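Local coordinates for periplasmic binding protein/LacI transcriptional regulator (Shewanella sp. ANA-3, PDB 5OCP) that binds L-arabinofuranose, in both its alpha and beta forms, as the periplasmic binding component of an arabinose ABC transporter, at residues Thr16-Ser19 and Glu20-Ala24; Gln39-Gln42 and Glu43-Ile46; Lys181-Gly185 and Gln186-Ala190. All coordinates share one frame; numbering follows the deposited sequence.

Contact 1: residues Thr16-Ser19 and Glu20-Ala24; sequences TSFS and EAVKA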
loop_
_atom_site.group_PDB
_atom_site.type_symbol
_atom_site.label_atom_id
_atom_site.label_comp_id
_atom_site.label_asym_id
_atom_site.label_seq_id
_atom_site.Cartn_x
_atom_site.Cartn_y
_atom_site.Cartn_z
ATOM N N THR A 16 4.587 4.112 6.961
ATOM C CA THR A 16 5.735 4.492 7.814
ATOM C C THR A 16 6.737 3.369 7.865
ATOM O O THR A 16 8.004 3.639 7.857
ATOM C CB THR A 16 5.276 4.917 9.218
ATOM O OG1 THR A 16 4.494 3.911 9.775
ATOM C CG2 THR A 16 4.376 6.126 9.167
ATOM N N SER A 17 6.292 2.116 7.820
ATOM C CA SER A 17 7.209 0.985 7.693
ATOM C C SER A 17 8.040 0.995 6.407
ATOM O O SER A 17 9.268 0.661 6.394
ATOM C CB SER A 17 6.482 -0.377 7.884
ATOM O OG SER A 17 5.815 -0.814 6.674
ATOM N N PHE A 18 7.417 1.457 5.329
ATOM C CA PHE A 18 8.070 1.644 4.014
ATOM C C PHE A 18 9.107 2.700 4.135
ATOM O O PHE A 18 10.278 2.489 3.681
ATOM C CB PHE A 18 7.048 2.004 2.964
ATOM C CG PHE A 18 7.538 2.235 1.582
ATOM C CD1 PHE A 18 8.652 1.654 1.073
ATOM C CD2 PHE A 18 6.755 3.077 0.738
ATOM C CE1 PHE A 18 9.020 1.887 -0.219
ATOM C CE2 PHE A 18 7.110 3.338 -0.569
ATOM C CZ PHE A 18 8.268 2.731 -1.035
ATOM N N SER A 19 8.768 3.802 4.736
ATOM C CA SER A 19 9.791 4.866 4.920
ATOM C C SER A 19 11.018 4.333 5.728
ATOM O O SER A 19 12.150 4.492 5.358
ATOM C CB SER A 19 9.229 6.080 5.596
ATOM O OG SER A 19 8.197 6.580 4.802
ATOM N N GLU A 20 10.746 3.643 6.814
ATOM C CA GLU A 20 11.823 3.055 7.616
ATOM C C GLU A 20 12.656 2.026 6.882
ATOM O O GLU A 20 13.916 1.990 7.002
ATOM C CB GLU A 20 11.264 2.446 8.947
ATOM C CG GLU A 20 10.807 3.501 9.914
ATOM C CD GLU A 20 11.934 4.534 10.316
ATOM O OE1 GLU A 20 13.150 4.182 10.479
ATOM O OE2 GLU A 20 11.611 5.737 10.473
ATOM N N ALA A 21 12.011 1.219 6.060
ATOM C CA ALA A 21 12.698 0.266 5.182
ATOM C C ALA A 21 13.602 0.894 4.143
ATOM O O ALA A 21 14.743 0.473 3.981
ATOM C CB ALA A 21 11.730 -0.619 4.459
ATOM N N VAL A 22 13.138 1.968 3.499
ATOM C CA VAL A 22 13.985 2.654 2.531
ATOM C C VAL A 22 15.234 3.252 3.214
ATOM O O VAL A 22 16.344 3.155 2.643
ATOM C CB VAL A 22 13.233 3.737 1.734
ATOM C CG1 VAL A 22 14.196 4.358 0.756
ATOM C CG2 VAL A 22 12.117 3.135 0.857
ATOM N N LYS A 23 15.037 3.847 4.384
ATOM C CA LYS A 23 16.144 4.446 5.203
ATOM C C LYS A 23 17.143 3.327 5.620
ATOM O O LYS A 23 18.378 3.450 5.459
ATOM C CB LYS A 23 15.575 5.147 6.405
ATOM C CG LYS A 23 14.887 6.445 6.069
ATOM C CD LYS A 23 14.166 6.962 7.276
ATOM C CE LYS A 23 13.572 8.317 7.055
ATOM N NZ LYS A 23 12.890 8.812 8.279
ATOM N N ALA A 24 16.600 2.214 6.069
ATOM C CA ALA A 24 17.444 1.062 6.417
ATOM C C ALA A 24 18.201 0.490 5.203
ATOM O O ALA A 24 19.409 0.145 5.376
ATOM C CB ALA A 24 16.623 -0.008 7.099
#
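Phe18 and Val22, one helical turn apart, carry a local i to i+4 contact inside helix 13-29, the helix that links strands 2-7 and 32-37. Four successive backbone bonds run between the two halves. Glu20 N, Ala21 N, Val22 N and Lys23 N donate to the carbonyls of Thr16, Ser17, Phe18 and Ser19, and the Val22 N to Phe18 O bond measures 2.9 Å. On the buried side, the Phe18 ring and the valine lie alongside each other and point the same way. Phe18 CG is anti to the backbone N (chi1 180°), and this puts ring atom CE1 of Phe18 3.5 Å from Val22 CG2. The same methyl also touches Phe18 O at 3.4 Å. Beyond the pair, Val22 reaches Phe5 and Leu33 on the two flanking strands, while the Phe18 ring also meets Trp14 of the sugar pocket. Ser19 OG bonds Gln7 NE2 on strand 2-7. On the more open side, Glu20 bends at chi2 (-58°) and brings OE2 within 4.0 Å of Lys23 NZ, a long salt bridge. Lys23 CG packs 3.4 Å from Ser19 O, and the lysine's charge also makes a cation-pi contact with Phe35. A helix joining two neighbouring parallel strands and packing a largely apolar face on them is a beta-alpha-beta crossover, right-handed as is usual in this fold, and here the first of the periplasmic binding protein domain.

Contact 2: residues Gln39-Gln42 and Glu43-Ile46; sequences QQKQ and ENQI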
loop_
_atom_site.group_PDB
_atom_site.type_symbol
_atom_site.label_atom_id
_atom_site.label_comp_id
_atom_site.label_asym_id
_atom_site.label_seq_id
_atom_site.Cartn_x
_atom_site.Cartn_y
_atom_site.Cartn_z
ATOM N N GLN A 39 3.364 14.902 3.534
ATOM C CA GLN A 39 2.149 15.104 4.284
ATOM C C GLN A 39 0.860 14.960 3.483
ATOM O O GLN A 39 -0.085 15.749 3.598
ATOM C CB GLN A 39 2.212 16.417 5.108
ATOM C CG GLN A 39 3.468 16.423 5.982
ATOM C CD GLN A 39 3.638 17.663 6.865
ATOM O OE1 GLN A 39 3.000 18.672 6.665
ATOM N NE2 GLN A 39 4.573 17.580 7.809
ATOM N N GLN A 40 0.867 13.928 2.656
ATOM C CA GLN A 40 -0.292 13.576 1.807
ATOM C C GLN A 40 -0.544 14.491 0.592
ATOM O O GLN A 40 -1.550 14.258 -0.103
ATOM C CB GLN A 40 -1.585 13.339 2.588
ATOM C CG GLN A 40 -1.476 12.804 4.027
ATOM C CD GLN A 40 -0.647 11.536 4.197
ATOM O OE1 GLN A 40 0.121 11.403 5.239
ATOM N NE2 GLN A 40 -0.802 10.576 3.219
ATOM N N LYS A 41 0.277 15.504 0.339
ATOM C CA LYS A 41 -0.012 16.490 -0.727
ATOM C C LYS A 41 0.929 16.355 -1.912
ATOM O O LYS A 41 2.162 16.485 -1.782
ATOM C CB LYS A 41 -0.003 17.903 -0.167
ATOM C CG LYS A 41 -1.020 18.065 0.947
ATOM C CD LYS A 41 -0.911 19.470 1.510
ATOM C CE LYS A 41 -2.104 19.776 2.426
ATOM N NZ LYS A 41 -2.469 21.232 2.346
ATOM N N GLN A 42 0.382 16.146 -3.122
ATOM C CA GLN A 42 1.207 16.020 -4.283
ATOM C C GLN A 42 2.081 17.257 -4.499
ATOM O O GLN A 42 3.232 17.202 -4.929
ATOM C CB GLN A 42 0.345 15.736 -5.548
ATOM C CG GLN A 42 1.219 15.757 -6.824
ATOM C CD GLN A 42 0.459 15.342 -8.034
ATOM O OE1 GLN A 42 -0.763 15.554 -8.047
ATOM N NE2 GLN A 42 1.151 14.695 -9.061
ATOM N N GLU A 43 1.525 18.425 -4.208
ATOM C CA GLU A 43 2.290 19.605 -4.361
ATOM C C GLU A 43 3.559 19.624 -3.566
ATOM O O GLU A 43 4.552 20.119 -4.017
ATOM C CB GLU A 43 1.433 20.853 -4.028
ATOM C CG GLU A 43 0.793 21.398 -5.269
ATOM C CD GLU A 43 1.836 21.721 -6.396
ATOM O OE1 GLU A 43 1.572 21.389 -7.588
ATOM O OE2 GLU A 43 2.969 22.226 -6.088
ATOM N N ASN A 44 3.501 19.036 -2.373
ATOM C CA ASN A 44 4.758 18.910 -1.579
ATOM C C ASN A 44 5.761 17.931 -2.177
ATOM O O ASN A 44 6.987 18.128 -2.092
ATOM C CB ASN A 44 4.430 18.571 -0.155
ATOM C CG ASN A 44 3.683 19.679 0.571
ATOM O OD1 ASN A 44 3.850 20.864 0.225
ATOM N ND2 ASN A 44 2.974 19.329 1.658
ATOM N N GLN A 45 5.243 16.875 -2.833
ATOM C CA GLN A 45 6.154 16.014 -3.555
ATOM C C GLN A 45 6.841 16.717 -4.662
ATOM O O GLN A 45 8.050 16.580 -4.845
ATOM C CB GLN A 45 5.462 14.759 -4.117
ATOM C CG GLN A 45 4.780 13.919 -3.075
ATOM C CD GLN A 45 4.430 12.511 -3.512
ATOM O OE1 GLN A 45 3.316 12.270 -3.931
ATOM N NE2 GLN A 45 5.389 11.601 -3.413
ATOM N N ILE A 46 6.086 17.491 -5.425
ATOM C CA ILE A 46 6.694 18.221 -6.533
ATOM C C ILE A 46 7.768 19.223 -6.071
ATOM O O ILE A 46 8.870 19.342 -6.632
ATOM C CB ILE A 46 5.600 18.880 -7.411
ATOM C CG1 ILE A 46 4.758 17.769 -8.080
ATOM C CG2 ILE A 46 6.284 19.712 -8.510
ATOM C CD1 ILE A 46 3.496 18.319 -8.688
#
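Lys41 O accepts from both Asn44 N and Gln45 N where the loop after strand 32-37 turns into helix 42-54, with Lys41 at the N-cap position. The bond from Asn44 N is weak, with an N-H...O angle of 124°, whereas Gln45 N makes the regular helical bond to Lys41 O at 3.3 Å, lying in the carbonyl plane. Ile46 N to Gln42 O, 2.9 Å, then continues the helical pattern. This is a helix N-terminus without an Asx or Ser/Thr cap: the N-cap side chain is a lysine, and Gln42 N bonds a glycerol, probably from the crystallisation liquor. Lys41 and Asn44 run side by side in the same direction, the amide ND2 lying against the aliphatic part of the lysine. That ND2 also bonds Ala38 O, linking the first turn to the loop before it. In that loop Gln40 ties to the sugar site: its OE1 accepts from Ser10 N and its NE2 bonds OE1 of the pocket residue Glu11. Gln42 stretches out fully, with CG anti to the backbone N (chi1 174°), and reaches the Thr68 carbonyl with NE2. Gln45, buried, has both ends of its amide engaged: OE1 takes Val65 N, and NE2 gives to Ala63 O and Ser6 OG, which fixes the amide's rotation. Ile46 slants across the stem of Gln42, its CD1 3.9 Å from Gln42 CG and its CG1 3.5 Å from Gln42 O.

Contact 3: residues Lys181-Gly185 and Gln186-Ala190; sequences KAQNG and QPLCA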
loop_
_atom_site.group_PDB
_atom_site.type_symbol
_atom_site.label_atom_id
_atom_site.label_comp_id
_atom_site.label_asym_id
_atom_site.label_seq_id
_atom_site.Cartn_x
_atom_site.Cartn_y
_atom_site.Cartn_z
ATOM N N LYS A 181 -25.028 1.235 10.047
ATOM C CA LYS A 181 -26.253 1.999 10.214
ATOM C C LYS A 181 -27.110 1.899 8.944
ATOM O O LYS A 181 -28.324 1.715 9.031
ATOM C CB LYS A 181 -25.938 3.463 10.524
ATOM C CG LYS A 181 -25.672 3.742 11.994
ATOM C CD LYS A 181 -24.781 4.960 12.173
ATOM C CE LYS A 181 -25.590 6.245 12.144
ATOM N NZ LYS A 181 -27.026 6.004 12.459
ATOM N N ALA A 182 -26.486 2.018 7.770
ATOM C CA ALA A 182 -27.226 1.924 6.539
ATOM C C ALA A 182 -27.753 0.527 6.253
ATOM O O ALA A 182 -28.675 0.380 5.498
ATOM C CB ALA A 182 -26.420 2.413 5.355
ATOM N N GLN A 183 -27.106 -0.497 6.791
ATOM C CA GLN A 183 -27.596 -1.884 6.541
ATOM C C GLN A 183 -28.958 -2.129 7.121
ATOM O O GLN A 183 -29.722 -3.025 6.618
ATOM C CB GLN A 183 -26.629 -2.910 7.046
ATOM C CG GLN A 183 -25.462 -3.005 6.069
ATOM C CD GLN A 183 -25.756 -3.773 4.823
ATOM O OE1 GLN A 183 -25.663 -3.223 3.696
ATOM N NE2 GLN A 183 -26.111 -5.088 4.986
ATOM N N ASN A 184 -29.230 -1.383 8.188
ATOM C CA ASN A 184 -30.590 -1.393 8.784
ATOM C C ASN A 184 -30.853 -2.844 9.272
ATOM O O ASN A 184 -31.940 -3.361 9.022
ATOM C CB ASN A 184 -31.608 -0.943 7.700
ATOM C CG ASN A 184 -32.979 -0.567 8.288
ATOM O OD1 ASN A 184 -33.038 -0.064 9.418
ATOM N ND2 ASN A 184 -34.067 -0.775 7.507
ATOM N N GLY A 185 -29.833 -3.484 9.876
ATOM C CA GLY A 185 -29.869 -4.837 10.431
ATOM C C GLY A 185 -29.560 -6.015 9.506
ATOM O O GLY A 185 -29.425 -7.102 9.973
ATOM N N GLN A 186 -29.491 -5.800 8.192
ATOM C CA GLN A 186 -29.265 -6.832 7.224
ATOM C C GLN A 186 -27.801 -7.300 7.391
ATOM O O GLN A 186 -26.942 -6.451 7.406
ATOM C CB GLN A 186 -29.466 -6.308 5.856
ATOM C CG GLN A 186 -29.432 -7.361 4.801
ATOM C CD GLN A 186 -29.631 -6.745 3.438
ATOM O OE1 GLN A 186 -29.817 -5.519 3.306
ATOM N NE2 GLN A 186 -29.574 -7.584 2.399
ATOM N N PRO A 187 -27.578 -8.609 7.623
ATOM C CA PRO A 187 -26.189 -9.050 7.862
ATOM C C PRO A 187 -25.293 -8.775 6.689
ATOM O O PRO A 187 -25.708 -8.994 5.546
ATOM C CB PRO A 187 -26.310 -10.532 8.168
ATOM C CG PRO A 187 -27.737 -10.860 8.164
ATOM C CD PRO A 187 -28.554 -9.641 8.015
ATOM N N LEU A 188 -24.074 -8.311 6.997
ATOM C CA LEU A 188 -22.944 -8.323 6.074
ATOM C C LEU A 188 -22.137 -9.570 6.243
ATOM O O LEU A 188 -22.008 -10.084 7.307
ATOM C CB LEU A 188 -22.064 -7.132 6.353
ATOM C CG LEU A 188 -22.636 -5.808 5.864
ATOM C CD1 LEU A 188 -21.742 -4.717 6.429
ATOM C CD2 LEU A 188 -22.576 -5.734 4.335
ATOM N N CYS A 189 -21.675 -10.113 5.143
ATOM C CA CYS A 189 -20.806 -11.333 5.167
ATOM C C CYS A 189 -19.381 -10.907 5.474
ATOM O O CYS A 189 -18.644 -11.602 6.191
ATOM C CB CYS A 189 -20.878 -12.003 3.848
ATOM S SG CYS A 189 -19.558 -13.177 3.416
ATOM N N ALA A 190 -18.948 -9.842 4.829
ATOM C CA ALA A 190 -17.538 -9.479 4.880
ATOM C C ALA A 190 -17.275 -8.019 4.640
ATOM O O ALA A 190 -18.030 -7.385 3.910
ATOM C CB ALA A 190 -16.726 -10.268 3.870
HETATM O O HOH W 1 -26.228 -7.144 3.069
HETATM O O HOH W 2 -27.641 -3.933 1.659
#
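Gln183 folds its side chain over the turn that follows helix 169-183, and NE2 donates to Gln186 O at 2.9 Å. The acceptor lies near the plane of the Gln183 amide, yet the nitrogen sits well above the plane of the Gln186 carbonyl, 55° out of it. The backbone ties the same two residues: Gln186 N bonds Gln183 O at 3.2 Å, again from above the carbonyl plane, across a type I' beta turn. Asn184 and Gly185 occupy its two central positions, both with positive phi. A bend at chi2 of Gln183 (-77°) brings the amide back toward Leu188, whose CD2 lies 3.7 Å from Gln183 NE2 and 3.8 Å from Gln183 CD as the two side chains slant past each other. Two waters extend the grip. One accepts from Gln183 NE2 at 2.8 Å and donates to Pro187 O; the other donates to both Gln183 OE1 and Gln186 OE1, joining the two glutamines at their oxygens. With Arg161 NE also bonded to Gln183 OE1, each end of this buried amide has two partners, which fixes its rotation. Farther out, Leu188 packs on Ala129, and Cys189 forms a disulfide with Cys126. The turn thus takes the chain from helix 169-183 into strand 190-193, with Gln183 and Leu188 packed on Val160 of strand 157-164 and strand 126-132 alongside the incoming chain.

Overall arrangement
Contacts 1 and 2 belong to the lobe built on the sheet that holds strands 2-7 and 32-37; contact 3 belongs to the other lobe, on the sheet containing strand 190-193. The first two have centres about 18 Å apart and nearest atoms about 8 Å apart. Contact 3 lies about 38 Å from contact 1 and about 37 Å from contact 2, centre to centre. Contact 1 comes closer to the arabinofuranose than contact 2: the Phe18 side chain is about 7 Å from either form, that of Gln45 about 11 Å from the alpha form. Both touch pocket residues, Phe18 meeting Trp14 and Asp88, Gln40 bonding Glu11. Contact 3 is peripheral, its centre about 27 Å from the chain's centre.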